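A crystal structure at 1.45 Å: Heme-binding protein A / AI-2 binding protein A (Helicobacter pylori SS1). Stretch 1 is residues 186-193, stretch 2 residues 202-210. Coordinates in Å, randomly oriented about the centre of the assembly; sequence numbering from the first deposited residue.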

# COMPACT_ATOMS: atom_id res chain seq x y z
N ILE A 186 -16.23 -0.61 3.33
CA ILE A 186 -17.69 -0.71 3.18
C ILE A 186 -18.28 0.57 2.56
O ILE A 186 -18.25 1.60 3.22
CB ILE A 186 -18.36 -1.07 4.50
CG1 ILE A 186 -17.77 -2.35 5.14
CG2 ILE A 186 -19.86 -1.27 4.28
CD1 ILE A 186 -17.61 -3.54 4.22
N LEU A 187 -18.73 0.40 1.32
CA LEU A 187 -19.44 1.50 0.65
C LEU A 187 -20.93 1.31 0.86
O LEU A 187 -21.37 0.28 1.36
CB LEU A 187 -19.14 1.43 -0.84
CG LEU A 187 -17.81 2.03 -1.30
CD1 LEU A 187 -16.59 1.35 -0.69
CD2 LEU A 187 -17.73 2.04 -2.81
N SER A 188 -21.69 2.37 0.54
CA SER A 188 -23.14 2.32 0.73
C SER A 188 -23.88 1.84 -0.50
O SER A 188 -23.88 2.48 -1.57
CB SER A 188 -23.65 3.72 1.06
OG SER A 188 -25.08 3.81 0.93
N LYS A 189 -24.65 0.76 -0.30
CA LYS A 189 -25.55 0.25 -1.34
C LYS A 189 -26.67 1.25 -1.71
O LYS A 189 -26.94 1.35 -2.91
CB LYS A 189 -26.15 -1.08 -0.85
CG LYS A 189 -27.06 -1.74 -1.89
CD LYS A 189 -26.38 -1.98 -3.20
CE LYS A 189 -26.89 -3.16 -4.03
NZ LYS A 189 -28.04 -2.87 -4.90
N ASP A 190 -27.21 1.91 -0.69
CA ASP A 190 -28.25 2.94 -0.96
C ASP A 190 -27.71 4.03 -1.87
O ASP A 190 -28.33 4.42 -2.90
CB ASP A 190 -28.87 3.47 0.33
CG ASP A 190 -29.68 2.42 1.07
OD1 ASP A 190 -30.51 1.74 0.45
OD2 ASP A 190 -29.35 2.09 2.22
N TYR A 191 -26.50 4.54 -1.54
CA TYR A 191 -25.88 5.56 -2.38
C TYR A 191 -25.58 5.05 -3.79
O TYR A 191 -25.85 5.68 -4.83
CB TYR A 191 -24.63 6.14 -1.69
CG TYR A 191 -23.87 7.18 -2.50
CD1 TYR A 191 -24.51 8.34 -2.92
CD2 TYR A 191 -22.51 7.08 -2.76
CE1 TYR A 191 -23.87 9.33 -3.60
CE2 TYR A 191 -21.82 8.10 -3.39
CZ TYR A 191 -22.50 9.22 -3.82
OH TYR A 191 -21.83 10.23 -4.48
N ALA A 192 -25.01 3.85 -3.91
CA ALA A 192 -24.77 3.22 -5.19
C ALA A 192 -26.06 3.06 -6.03
O ALA A 192 -25.99 3.34 -7.21
CB ALA A 192 -24.14 1.83 -4.96
N ASP A 193 -27.14 2.65 -5.35
CA ASP A 193 -28.41 2.47 -6.08
C ASP A 193 -28.89 3.85 -6.59
O ASP A 193 -29.35 3.94 -7.74
CB ASP A 193 -29.45 1.86 -5.18
CG ASP A 193 -29.25 0.39 -4.91
OD1 ASP A 193 -28.49 -0.23 -5.70
OD2 ASP A 193 -29.97 0.02 -3.97
N ASP A 202 -20.18 6.44 -12.08
CA ASP A 202 -18.79 6.80 -11.85
C ASP A 202 -18.56 7.71 -10.67
O ASP A 202 -17.43 7.80 -10.15
CB ASP A 202 -18.18 7.39 -13.11
CG ASP A 202 -17.93 6.34 -14.18
OD1 ASP A 202 -17.65 5.16 -13.89
OD2 ASP A 202 -17.92 6.76 -15.37
N GLU A 203 -19.59 8.41 -10.21
CA GLU A 203 -19.45 9.27 -9.08
C GLU A 203 -19.21 8.52 -7.75
O GLU A 203 -18.80 9.11 -6.74
CB GLU A 203 -20.61 10.23 -8.89
CG GLU A 203 -20.62 11.33 -9.97
CD GLU A 203 -21.59 12.46 -9.66
OE1 GLU A 203 -21.70 13.26 -10.62
OE2 GLU A 203 -22.26 12.55 -8.61
N LEU A 204 -19.48 7.21 -7.75
CA LEU A 204 -19.20 6.40 -6.54
C LEU A 204 -17.71 6.48 -6.19
O LEU A 204 -17.37 6.37 -5.01
CB LEU A 204 -19.61 4.95 -6.78
CG LEU A 204 -19.63 4.01 -5.54
CD1 LEU A 204 -20.62 4.50 -4.50
CD2 LEU A 204 -19.88 2.58 -6.03
N ALA A 205 -16.91 6.67 -7.23
CA ALA A 205 -15.43 6.75 -7.05
C ALA A 205 -14.90 8.16 -7.08
O ALA A 205 -13.66 8.36 -7.05
CB ALA A 205 -14.78 5.97 -8.14
N LYS A 206 -15.80 9.15 -7.02
CA LYS A 206 -15.43 10.58 -7.04
C LYS A 206 -15.98 11.39 -5.88
O LYS A 206 -15.29 12.31 -5.37
CB LYS A 206 -15.93 11.26 -8.32
CG LYS A 206 -15.23 10.69 -9.55
CD LYS A 206 -15.68 11.35 -10.85
CE LYS A 206 -14.75 10.94 -11.98
NZ LYS A 206 -15.31 9.85 -12.84
N LYS A 207 -17.16 11.00 -5.44
CA LYS A 207 -17.88 11.74 -4.40
C LYS A 207 -18.30 10.69 -3.37
O LYS A 207 -19.39 10.11 -3.46
CB LYS A 207 -19.06 12.50 -5.03
CG LYS A 207 -18.60 13.67 -5.89
CD LYS A 207 -19.79 14.29 -6.61
CE LYS A 207 -19.24 15.35 -7.55
NZ LYS A 207 -20.23 15.92 -8.53
N PRO A 208 -17.41 10.32 -2.44
CA PRO A 208 -17.59 9.10 -1.70
C PRO A 208 -18.48 9.25 -0.50
O PRO A 208 -18.60 10.31 0.07
CB PRO A 208 -16.14 8.77 -1.29
CG PRO A 208 -15.49 10.13 -1.08
CD PRO A 208 -16.06 10.91 -2.24
N VAL A 209 -19.08 8.13 -0.07
CA VAL A 209 -19.86 8.00 1.13
C VAL A 209 -19.40 6.83 2.00
O VAL A 209 -19.43 5.72 1.51
CB VAL A 209 -21.36 7.88 0.76
CG1 VAL A 209 -22.21 7.65 2.00
CG2 VAL A 209 -21.84 9.15 0.05
N GLY A 210 -18.98 7.12 3.21
CA GLY A 210 -18.45 6.08 4.12
C GLY A 210 -19.04 6.22 5.49
O GLY A 210 -19.97 7.02 5.72
O HOH W 1 -20.42 4.66 -0.75
O HOH W 2 -22.78 12.31 -6.26

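This is a mainly apolar contact centred on Tyr191, fastened by one direct hydrogen bond and two bridging waters. Stretch 1 runs from a loop into a helix at Lys189. Stretch 2 begins within a 3-10 segment that includes Asp202 to Leu204; Lys206 to Gly210 are loop. Ser188 sits at the N-cap, and its OG accepts from Tyr191 N at 2.9 Å, so the backbone that carries the tyrosine is tied to the helix start. The Tyr191 CA-to-CB bond points toward stretch 2, and chi1 is t. Its OH donates to the backbone Lys207 O at 2.6 Å, a short bond made at the ring edge. Val209 CG2 lies over one face, 3.6 Å from the Tyr191 ring centroid and 15° off the normal, a CH-pi contact. Leu204 CD1 adds an apolar contact to Tyr191 CD2 at 3.6 Å. Leu204 also reaches Leu187, whose CD2 is 3.9 Å from Leu204 CG.

The backbones do not bond directly. Ser188 N and Val209 O are 4.2 Å apart, and water 1 fills the gap: it accepts from Ser188 N at 2.9 Å and donates to Val209 O at 2.7 Å. Water 2 donates to Tyr191 OH at 2.9 Å and to Glu203 OE2 at 2.4 Å. The phenol therefore both donates and accepts.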